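Long-range contact in sulfate adenylyltransferase (Allochromatium vinosum, PDB 4DNX), which catalyses the transfer of the adenylyl group of ATP to sulfate, forming adenosine 5'-phosphosulfate and diphosphate: residues 242-254 against 379-391. Numbering follows the deposited sequence.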
loop_
_atom_site.group_PDB
_atom_site.type_symbol
_atom_site.label_atom_id
_atom_site.label_comp_id
_atom_site.label_asym_id
_atom_site.label_seq_id
_atom_site.Cartn_x
_atom_site.Cartn_y
_atom_site.Cartn_z
ATOM N N VAL A 242 16.881 4.775 -1.968
ATOM C CA VAL A 242 17.563 5.918 -2.560
ATOM C C VAL A 242 16.779 6.316 -3.822
ATOM O O VAL A 242 16.556 7.506 -4.072
ATOM C CB VAL A 242 19.068 5.573 -2.849
ATOM C CG1 VAL A 242 19.808 6.761 -3.527
ATOM C CG2 VAL A 242 19.774 5.178 -1.536
ATOM N N ARG A 243 16.348 5.333 -4.622
ATOM C CA ARG A 243 15.580 5.599 -5.835
ATOM C C ARG A 243 14.292 6.339 -5.466
ATOM O O ARG A 243 13.939 7.354 -6.091
ATOM C CB ARG A 243 15.207 4.281 -6.567
ATOM C CG ARG A 243 14.653 4.557 -7.950
ATOM C CD ARG A 243 13.545 3.644 -8.445
ATOM N NE ARG A 243 12.879 2.817 -7.424
ATOM C CZ ARG A 243 12.727 1.504 -7.545
ATOM N NH1 ARG A 243 13.218 0.897 -8.618
ATOM N NH2 ARG A 243 12.095 0.801 -6.597
ATOM N N ASP A 244 13.629 5.838 -4.414
ATOM C CA ASP A 244 12.355 6.428 -3.973
ATOM C C ASP A 244 12.562 7.862 -3.509
ATOM O O ASP A 244 11.788 8.744 -3.897
ATOM C CB ASP A 244 11.781 5.612 -2.803
ATOM C CG ASP A 244 11.183 4.288 -3.245
ATOM O OD1 ASP A 244 11.144 3.981 -4.464
ATOM O OD2 ASP A 244 10.726 3.543 -2.330
ATOM N N ALA A 245 13.584 8.099 -2.677
ATOM C CA ALA A 245 13.865 9.467 -2.204
ATOM C C ALA A 245 14.107 10.421 -3.384
ATOM O O ALA A 245 13.626 11.560 -3.386
ATOM C CB ALA A 245 15.072 9.482 -1.295
ATOM N N ALA A 246 14.885 9.969 -4.382
ATOM C CA ALA A 246 15.143 10.828 -5.561
ATOM C C ALA A 246 13.872 11.181 -6.342
ATOM O O ALA A 246 13.671 12.344 -6.715
ATOM C CB ALA A 246 16.190 10.158 -6.507
ATOM N N ILE A 247 13.002 10.187 -6.570
ATOM C CA ILE A 247 11.771 10.389 -7.350
ATOM C C ILE A 247 10.813 11.270 -6.558
ATOM O O ILE A 247 10.188 12.197 -7.124
ATOM C CB ILE A 247 11.112 9.038 -7.777
ATOM C CG1 ILE A 247 12.015 8.403 -8.859
ATOM C CG2 ILE A 247 9.663 9.252 -8.385
ATOM C CD1 ILE A 247 11.608 7.061 -9.295
ATOM N N ARG A 248 10.710 11.000 -5.249
ATOM C CA ARG A 248 9.762 11.768 -4.405
ATOM C C ARG A 248 10.216 13.199 -4.244
ATOM O O ARG A 248 9.380 14.120 -4.198
ATOM C CB ARG A 248 9.582 11.135 -3.040
ATOM C CG ARG A 248 8.762 9.858 -3.118
ATOM C CD ARG A 248 8.591 9.339 -1.698
ATOM N NE ARG A 248 8.168 7.930 -1.620
ATOM C CZ ARG A 248 6.929 7.491 -1.846
ATOM N NH1 ARG A 248 5.961 8.324 -2.225
ATOM N NH2 ARG A 248 6.654 6.197 -1.687
ATOM N N THR A 249 11.535 13.403 -4.179
ATOM C CA THR A 249 12.059 14.776 -4.064
ATOM C C THR A 249 11.793 15.581 -5.343
ATOM O O THR A 249 11.465 16.775 -5.272
ATOM C CB THR A 249 13.564 14.770 -3.714
ATOM O OG1 THR A 249 13.736 14.108 -2.464
ATOM C CG2 THR A 249 14.113 16.203 -3.564
ATOM N N MET A 250 11.983 14.952 -6.496
ATOM C CA MET A 250 11.660 15.580 -7.780
ATOM C C MET A 250 10.174 15.967 -7.796
ATOM O O MET A 250 9.808 17.108 -8.122
ATOM C CB MET A 250 12.000 14.639 -8.937
ATOM C CG MET A 250 11.392 15.102 -10.259
ATOM S SD MET A 250 11.277 13.801 -11.490
ATOM C CE MET A 250 9.836 12.949 -10.785
ATOM N N ALA A 251 9.327 15.034 -7.404
ATOM C CA ALA A 251 7.870 15.263 -7.430
ATOM C C ALA A 251 7.454 16.454 -6.564
ATOM O O ALA A 251 6.666 17.335 -6.980
ATOM C CB ALA A 251 7.152 13.959 -6.991
ATOM N N GLU A 252 7.988 16.493 -5.353
ATOM C CA GLU A 252 7.622 17.521 -4.363
ATOM C C GLU A 252 8.088 18.907 -4.722
ATOM O O GLU A 252 7.356 19.883 -4.502
ATOM C CB GLU A 252 8.157 17.130 -2.990
ATOM C CG GLU A 252 7.106 16.373 -2.184
ATOM C CD GLU A 252 7.242 14.862 -2.281
ATOM O OE1 GLU A 252 7.867 14.301 -1.351
ATOM O OE2 GLU A 252 6.725 14.235 -3.254
ATOM N N LEU A 253 9.303 19.010 -5.264
ATOM C CA LEU A 253 9.929 20.314 -5.448
ATOM C C LEU A 253 9.720 20.919 -6.854
ATOM O O LEU A 253 9.760 22.148 -7.016
ATOM C CB LEU A 253 11.435 20.254 -5.128
ATOM C CG LEU A 253 11.848 19.848 -3.699
ATOM C CD1 LEU A 253 13.364 19.840 -3.559
ATOM C CD2 LEU A 253 11.221 20.776 -2.614
ATOM N N TYR A 254 9.489 20.078 -7.862
ATOM C CA TYR A 254 9.511 20.545 -9.252
ATOM C C TYR A 254 8.186 20.332 -10.013
ATOM O O TYR A 254 8.043 20.752 -11.174
ATOM C CB TYR A 254 10.720 19.957 -9.992
ATOM C CG TYR A 254 12.053 20.465 -9.433
ATOM C CD1 TYR A 254 12.562 21.712 -9.830
ATOM C CD2 TYR A 254 12.743 19.756 -8.467
ATOM C CE1 TYR A 254 13.771 22.192 -9.327
ATOM C CE2 TYR A 254 13.937 20.216 -7.936
ATOM C CZ TYR A 254 14.446 21.438 -8.368
ATOM O OH TYR A 254 15.634 21.918 -7.866
ATOM N N SER A 379 20.348 17.719 -14.284
ATOM C CA SER A 379 20.012 17.129 -12.969
ATOM C C SER A 379 19.613 18.215 -11.964
ATOM O O SER A 379 20.238 19.291 -11.897
ATOM C CB SER A 379 21.201 16.301 -12.441
ATOM O OG SER A 379 20.809 15.528 -11.313
ATOM N N ARG A 380 18.563 17.951 -11.182
ATOM C CA ARG A 380 18.185 18.905 -10.117
ATOM C C ARG A 380 19.165 18.777 -8.961
ATOM O O ARG A 380 19.506 17.631 -8.583
ATOM C CB ARG A 380 16.774 18.581 -9.627
ATOM C CG ARG A 380 15.721 18.567 -10.748
ATOM C CD ARG A 380 15.682 19.937 -11.477
ATOM N NE ARG A 380 14.484 20.047 -12.321
ATOM C CZ ARG A 380 14.087 21.195 -12.876
ATOM N NH1 ARG A 380 14.801 22.304 -12.691
ATOM N NH2 ARG A 380 12.989 21.246 -13.633
ATOM N N PRO A 381 19.593 19.894 -8.371
ATOM C CA PRO A 381 20.590 19.792 -7.277
ATOM C C PRO A 381 20.168 18.850 -6.134
ATOM O O PRO A 381 21.020 18.141 -5.586
ATOM C CB PRO A 381 20.726 21.236 -6.765
ATOM C CG PRO A 381 20.269 22.080 -7.913
ATOM C CD PRO A 381 19.239 21.317 -8.634
ATOM N N GLU A 382 18.883 18.847 -5.762
ATOM C CA GLU A 382 18.467 18.053 -4.589
ATOM C C GLU A 382 18.437 16.563 -4.914
ATOM O O GLU A 382 18.688 15.725 -4.030
ATOM C CB GLU A 382 17.061 18.465 -4.125
ATOM C CG GLU A 382 17.014 19.929 -3.739
ATOM C CD GLU A 382 16.670 20.882 -4.894
ATOM O OE1 GLU A 382 16.391 22.049 -4.549
ATOM O OE2 GLU A 382 16.720 20.505 -6.102
ATOM N N VAL A 383 18.145 16.260 -6.171
ATOM C CA VAL A 383 18.176 14.857 -6.656
ATOM C C VAL A 383 19.672 14.416 -6.742
ATOM O O VAL A 383 20.067 13.323 -6.263
ATOM C CB VAL A 383 17.438 14.721 -8.008
ATOM C CG1 VAL A 383 17.563 13.290 -8.565
ATOM C CG2 VAL A 383 15.887 15.111 -7.868
ATOM N N ALA A 384 20.495 15.252 -7.348
ATOM C CA ALA A 384 21.928 14.965 -7.415
ATOM C C ALA A 384 22.495 14.703 -6.019
ATOM O O ALA A 384 23.340 13.788 -5.830
ATOM C CB ALA A 384 22.669 16.130 -8.083
ATOM N N GLN A 385 22.104 15.527 -5.035
ATOM C CA GLN A 385 22.680 15.370 -3.694
ATOM C C GLN A 385 22.346 13.991 -3.086
ATOM O O GLN A 385 23.225 13.344 -2.474
ATOM C CB GLN A 385 22.253 16.468 -2.728
ATOM C CG GLN A 385 23.121 16.536 -1.508
ATOM C CD GLN A 385 24.569 16.897 -1.886
ATOM O OE1 GLN A 385 24.811 17.892 -2.584
ATOM N NE2 GLN A 385 25.515 16.054 -1.485
ATOM N N ILE A 386 21.104 13.570 -3.258
ATOM C CA ILE A 386 20.635 12.267 -2.735
ATOM C C ILE A 386 21.506 11.129 -3.308
ATOM O O ILE A 386 22.024 10.275 -2.558
ATOM C CB ILE A 386 19.164 12.053 -3.019
ATOM C CG1 ILE A 386 18.333 12.900 -2.048
ATOM C CG2 ILE A 386 18.750 10.525 -2.946
ATOM C CD1 ILE A 386 16.872 12.963 -2.440
ATOM N N LEU A 387 21.707 11.172 -4.621
ATOM C CA LEU A 387 22.548 10.164 -5.298
ATOM C C LEU A 387 24.038 10.277 -4.905
ATOM O O LEU A 387 24.708 9.257 -4.660
ATOM C CB LEU A 387 22.340 10.227 -6.815
ATOM C CG LEU A 387 20.900 9.769 -7.160
ATOM C CD1 LEU A 387 20.538 10.104 -8.578
ATOM C CD2 LEU A 387 20.759 8.248 -6.888
ATOM N N MET A 388 24.575 11.494 -4.814
ATOM C CA MET A 388 25.996 11.650 -4.455
ATOM C C MET A 388 26.256 11.148 -3.052
ATOM O O MET A 388 27.311 10.560 -2.782
ATOM C CB MET A 388 26.456 13.100 -4.584
ATOM C CG MET A 388 26.636 13.441 -6.032
ATOM S SD MET A 388 27.328 15.045 -6.323
ATOM C CE MET A 388 25.913 16.031 -5.815
ATOM N N ASP A 389 25.274 11.357 -2.171
ATOM C CA ASP A 389 25.410 10.948 -0.775
ATOM C C ASP A 389 25.424 9.434 -0.717
ATOM O O ASP A 389 26.256 8.867 0.018
ATOM C CB ASP A 389 24.279 11.513 0.099
ATOM C CG ASP A 389 24.498 12.983 0.473
ATOM O OD1 ASP A 389 25.532 13.575 0.115
ATOM O OD2 ASP A 389 23.586 13.566 1.097
ATOM N N TYR A 390 24.564 8.808 -1.528
ATOM C CA TYR A 390 24.514 7.362 -1.654
ATOM C C TYR A 390 25.869 6.824 -2.150
ATOM O O TYR A 390 26.458 5.960 -1.498
ATOM C CB TYR A 390 23.386 6.900 -2.562
ATOM C CG TYR A 390 23.585 5.489 -3.033
ATOM C CD1 TYR A 390 23.516 4.432 -2.125
ATOM C CD2 TYR A 390 23.905 5.219 -4.367
ATOM C CE1 TYR A 390 23.726 3.112 -2.536
ATOM C CE2 TYR A 390 24.117 3.902 -4.799
ATOM C CZ TYR A 390 24.019 2.861 -3.873
ATOM O OH TYR A 390 24.209 1.558 -4.282
ATOM N N TYR A 391 26.360 7.323 -3.287
ATOM C CA TYR A 391 27.641 6.790 -3.811
ATOM C C TYR A 391 28.799 6.977 -2.852
ATOM O O TYR A 391 29.687 6.096 -2.742
ATOM C CB TYR A 391 27.992 7.392 -5.180
ATOM C CG TYR A 391 27.119 6.908 -6.303
ATOM C CD1 TYR A 391 27.063 5.530 -6.660
ATOM C CD2 TYR A 391 26.352 7.813 -7.044
ATOM C CE1 TYR A 391 26.257 5.097 -7.702
ATOM C CE2 TYR A 391 25.517 7.386 -8.076
ATOM C CZ TYR A 391 25.479 6.026 -8.408
ATOM O OH TYR A 391 24.701 5.582 -9.431
#
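Tyr-254, Ile-386 and Val-242 bury the most surface where helix 242-254 packs antiparallel on the C-terminal helix 381-391, axes 9.1 Å apart at 169°. The first helix belongs to the Rossmann-like nucleotidyltransferase core, lying on strand 223-230 of its parallel sheet through Arg-243 and Ile-247; the second also rests on helix 361-369. At one end the Tyr-254 ring is roofed by Arg-380, the N-cap residue. The arginine chain bends at chi2 (-58°) and runs over one face, CD standing 3.7 Å from the ring centroid, and its guanidinium lies nearly flat over the CD1 side, planes 16° apart. Arg-380 NH2 forms a salt bridge with Glu-209 of helix 206-219, which would steady this stack. In the middle, Ile-386 is a knob in the hole formed by Val-242, Ala-245, Ala-246 and Thr-249. Its CG2 faces Val-242, while CD1 comes tip to tip with Thr-249 OG1 at 3.3 Å. That hydroxyl is turned back to its own helix, donating to Ala-245 O, which also accepts from Thr-249 N on the opposite face of the carbonyl plane. The backbones come nearest at Ala-246 and Val-383, CA to CA 5.2 Å, and Ala-246 CB meets Val-383 CG1 at 4.0 Å. At the other end, Val-242 divides its branches: CG1, anti to the backbone N, touches Leu-387 CD2 and lies 3.7 Å from Tyr-390 CB, and CG2 approaches the Tyr-390 ring obliquely. Back at the Tyr-254 end, the phenol OH donates a short 2.5 Å hydrogen bond to the syn lone pair of Glu-382 OE2, which lies in the ring plane.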